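Local coordinates for putative uncharacterized protein (PDB 4GNX) that probably binds single-stranded DNA as one subunit of the trimeric replication protein A complex, through an OB-fold domain, at residues 112-116 with 117-121. Residues are numbered along the deposited sequence; the frame is centred on the assembly and turned at random.
Sequences RPVID and YNEVM
Asp116 takes the N-cap position of helix 117-135, and its carboxylate OD2 accepts from Glu119 N at 3.3 Å, approaching so that the donor stands above the carboxylate plane. Aspartate suits this place because its short side chain can fold back over the first turn; here chi1 of 60° sets CG between the backbone N and the carbonyl carbon, which turns OD2 toward that amide. The same N-H also reaches Asp116 O at 3.2 Å, so two acceptors share it. On the other oxygen, OD1 receives a weak bond from Asn118 ND2, although the amide of Asn118 finds its stronger partner, the backbone O of Asp90, in a neighbouring subunit.

A second polar group gathers round Glu119, whose long, extended side chain reaches back from the helix to the strand it follows. Its OE2 forms a salt bridge with Arg112 NH2 at 2.9 Å, the guanidinium and carboxylate planes lying 69° apart, and a further one with Arg92 of strand 90-100. OE1 accepts a weak but nearly straight bond from Ile115 N (170°). This is the corner where the OB-fold barrel, ending in strand 110-113, passes into the C-terminal helix; in replication protein A such helices assemble the three subunits.

Apolar packing ties the turn to the barrel: Val114 CG1 meets Val120 CG2 at 4.2 Å, and both compact, branched side chains rest on Val42 and Tyr90. Tyr117 turns away from residues 112-116, and its ring meets Phe82 of the neighbouring subunit that also holds Asp90; tyrosine suits this interface because its hydroxyl can also hydrogen-bond Glu62 of that subunit.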
ATOM      1  N   ARG B 112      16.741  15.738   3.882  1.00 44.20           N
ATOM      2  CA  ARG B 112      17.378  15.234   2.678  1.00 44.37           C
ATOM      3  C   ARG B 112      16.714  15.669   1.351  1.00 41.64           C
ATOM      4  O   ARG B 112      15.483  15.662   1.218  1.00 39.66           O
ATOM      5  CB  ARG B 112      17.440  13.721   2.785  1.00 45.88           C
ATOM      6  CG  ARG B 112      17.336  12.997   1.465  1.00 47.00           C
ATOM      7  CD  ARG B 112      16.831  11.589   1.677  1.00 47.83           C
ATOM      8  NE  ARG B 112      15.381  11.529   1.683  1.00 44.93           N
ATOM      9  CZ  ARG B 112      14.707  10.393   1.735  1.00 46.21           C
ATOM     10  NH1 ARG B 112      15.369   9.246   1.789  1.00 52.77           N
ATOM     11  NH2 ARG B 112      13.389  10.392   1.736  1.00 42.36           N
ATOM     12  N   PRO B 113      17.528  16.072   0.371  1.00 42.17           N
ATOM     13  CA  PRO B 113      17.049  16.299  -0.976  1.00 41.57           C
ATOM     14  C   PRO B 113      16.240  15.131  -1.472  1.00 41.79           C
ATOM     15  O   PRO B 113      16.772  14.038  -1.618  1.00 45.49           O
ATOM     16  CB  PRO B 113      18.329  16.373  -1.782  1.00 44.00           C
ATOM     17  CG  PRO B 113      19.323  16.925  -0.836  1.00 45.84           C
ATOM     18  CD  PRO B 113      18.859  16.648   0.565  1.00 44.61           C
ATOM     19  N   VAL B 114      14.969  15.382  -1.732  1.00 39.59           N
ATOM     20  CA  VAL B 114      14.077  14.422  -2.357  1.00 41.10           C
ATOM     21  C   VAL B 114      14.668  13.609  -3.539  1.00 46.21           C
ATOM     22  O   VAL B 114      15.364  14.149  -4.414  1.00 46.90           O
ATOM     23  CB  VAL B 114      12.769  15.115  -2.760  1.00 38.91           C
ATOM     24  CG1 VAL B 114      11.969  14.274  -3.744  1.00 39.59           C
ATOM     25  CG2 VAL B 114      11.943  15.376  -1.512  1.00 37.04           C
ATOM     26  N   ILE B 115      14.356  12.304  -3.530  1.00 49.35           N
ATOM     27  CA  ILE B 115      14.914  11.311  -4.452  1.00 55.33           C
ATOM     28  C   ILE B 115      14.504  11.596  -5.913  1.00 56.06           C
ATOM     29  O   ILE B 115      15.365  11.849  -6.788  1.00 59.03           O
ATOM     30  CB  ILE B 115      14.541   9.841  -4.033  1.00 58.02           C
ATOM     31  CG1 ILE B 115      14.808   9.593  -2.533  1.00 58.49           C
ATOM     32  CG2 ILE B 115      15.306   8.823  -4.881  1.00 61.82           C
ATOM     33  CD1 ILE B 115      14.682   8.145  -2.074  1.00 59.07           C
ATOM     34  N   ASP B 116      13.193  11.527  -6.141  1.00 51.36           N
ATOM     35  CA  ASP B 116      12.553  11.869  -7.395  1.00 49.38           C
ATOM     36  C   ASP B 116      11.242  12.590  -7.045  1.00 43.05           C
ATOM     37  O   ASP B 116      10.814  12.605  -5.885  1.00 39.72           O
ATOM     38  CB  ASP B 116      12.299  10.600  -8.220  1.00 54.21           C
ATOM     39  CG  ASP B 116      11.387   9.590  -7.515  1.00 54.47           C
ATOM     40  OD1 ASP B 116      11.041   8.536  -8.111  1.00 57.80           O
ATOM     41  OD2 ASP B 116      11.000   9.839  -6.360  1.00 53.27           O
ATOM     42  N   TYR B 117      10.613  13.189  -8.045  1.00 41.09           N
ATOM     43  CA  TYR B 117       9.377  13.930  -7.840  1.00 36.77           C
ATOM     44  C   TYR B 117       8.228  13.050  -7.373  1.00 34.81           C
ATOM     45  O   TYR B 117       7.370  13.506  -6.624  1.00 33.00           O
ATOM     46  CB  TYR B 117       8.969  14.668  -9.114  1.00 37.72           C
ATOM     47  CG  TYR B 117       7.842  15.600  -8.874  1.00 35.59           C
ATOM     48  CD1 TYR B 117       8.055  16.803  -8.211  1.00 34.38           C
ATOM     49  CD2 TYR B 117       6.554  15.269  -9.258  1.00 35.26           C
ATOM     50  CE1 TYR B 117       7.015  17.670  -7.950  1.00 33.58           C
ATOM     51  CE2 TYR B 117       5.503  16.122  -9.009  1.00 34.62           C
ATOM     52  CZ  TYR B 117       5.738  17.332  -8.354  1.00 34.13           C
ATOM     53  OH  TYR B 117       4.708  18.220  -8.079  1.00 33.97           O
ATOM     54  N   ASN B 118       8.203  11.798  -7.810  1.00 35.95           N
ATOM     55  CA  ASN B 118       7.185  10.875  -7.361  1.00 35.29           C
ATOM     56  C   ASN B 118       7.103  10.778  -5.850  1.00 33.16           C
ATOM     57  O   ASN B 118       6.033  10.496  -5.318  1.00 32.98           O
ATOM     58  CB  ASN B 118       7.419   9.488  -7.927  1.00 39.04           C
ATOM     59  CG  ASN B 118       7.229   9.425  -9.418  1.00 42.59           C
ATOM     60  OD1 ASN B 118       6.139   9.688  -9.921  1.00 43.42           O
ATOM     61  ND2 ASN B 118       8.278   9.047 -10.136  1.00 45.50           N
ATOM     62  N   GLU B 119       8.209  10.990  -5.143  1.00 32.35           N
ATOM     63  CA  GLU B 119       8.140  10.973  -3.699  1.00 30.80           C
ATOM     64  C   GLU B 119       7.238  12.079  -3.153  1.00 28.38           C
ATOM     65  O   GLU B 119       6.455  11.847  -2.211  1.00 27.10           O
ATOM     66  CB  GLU B 119       9.515  11.092  -3.082  1.00 32.59           C
ATOM     67  CG  GLU B 119       9.479  10.923  -1.564  1.00 32.14           C
ATOM     68  CD  GLU B 119      10.856  10.924  -0.909  1.00 34.43           C
ATOM     69  OE1 GLU B 119      11.871  11.312  -1.549  1.00 36.40           O
ATOM     70  OE2 GLU B 119      10.922  10.532   0.270  1.00 34.90           O
ATOM     71  N   VAL B 120       7.353  13.276  -3.734  1.00 28.08           N
ATOM     72  CA  VAL B 120       6.485  14.398  -3.385  1.00 27.10           C
ATOM     73  C   VAL B 120       5.013  13.983  -3.521  1.00 28.70           C
ATOM     74  O   VAL B 120       4.170  14.257  -2.647  1.00 27.96           O
ATOM     75  CB  VAL B 120       6.722  15.587  -4.299  1.00 27.98           C
ATOM     76  CG1 VAL B 120       5.939  16.780  -3.792  1.00 26.59           C
ATOM     77  CG2 VAL B 120       8.209  15.925  -4.397  1.00 29.43           C
ATOM     78  N   MET B 121       4.709  13.285  -4.608  1.00 30.54           N
ATOM     79  CA  MET B 121       3.359  12.820  -4.829  1.00 31.48           C
ATOM     80  C   MET B 121       2.986  11.763  -3.816  1.00 32.25           C
ATOM     81  O   MET B 121       1.930  11.832  -3.209  1.00 34.31           O
ATOM     82  CB  MET B 121       3.196  12.325  -6.261  1.00 33.65           C
ATOM     83  CG  MET B 121       3.507  13.411  -7.279  1.00 34.39           C
ATOM     84  SD  MET B 121       2.277  14.733  -7.206  1.00 33.40           S
ATOM     85  CE  MET B 121       3.047  16.047  -6.263  1.00 30.28           C
TER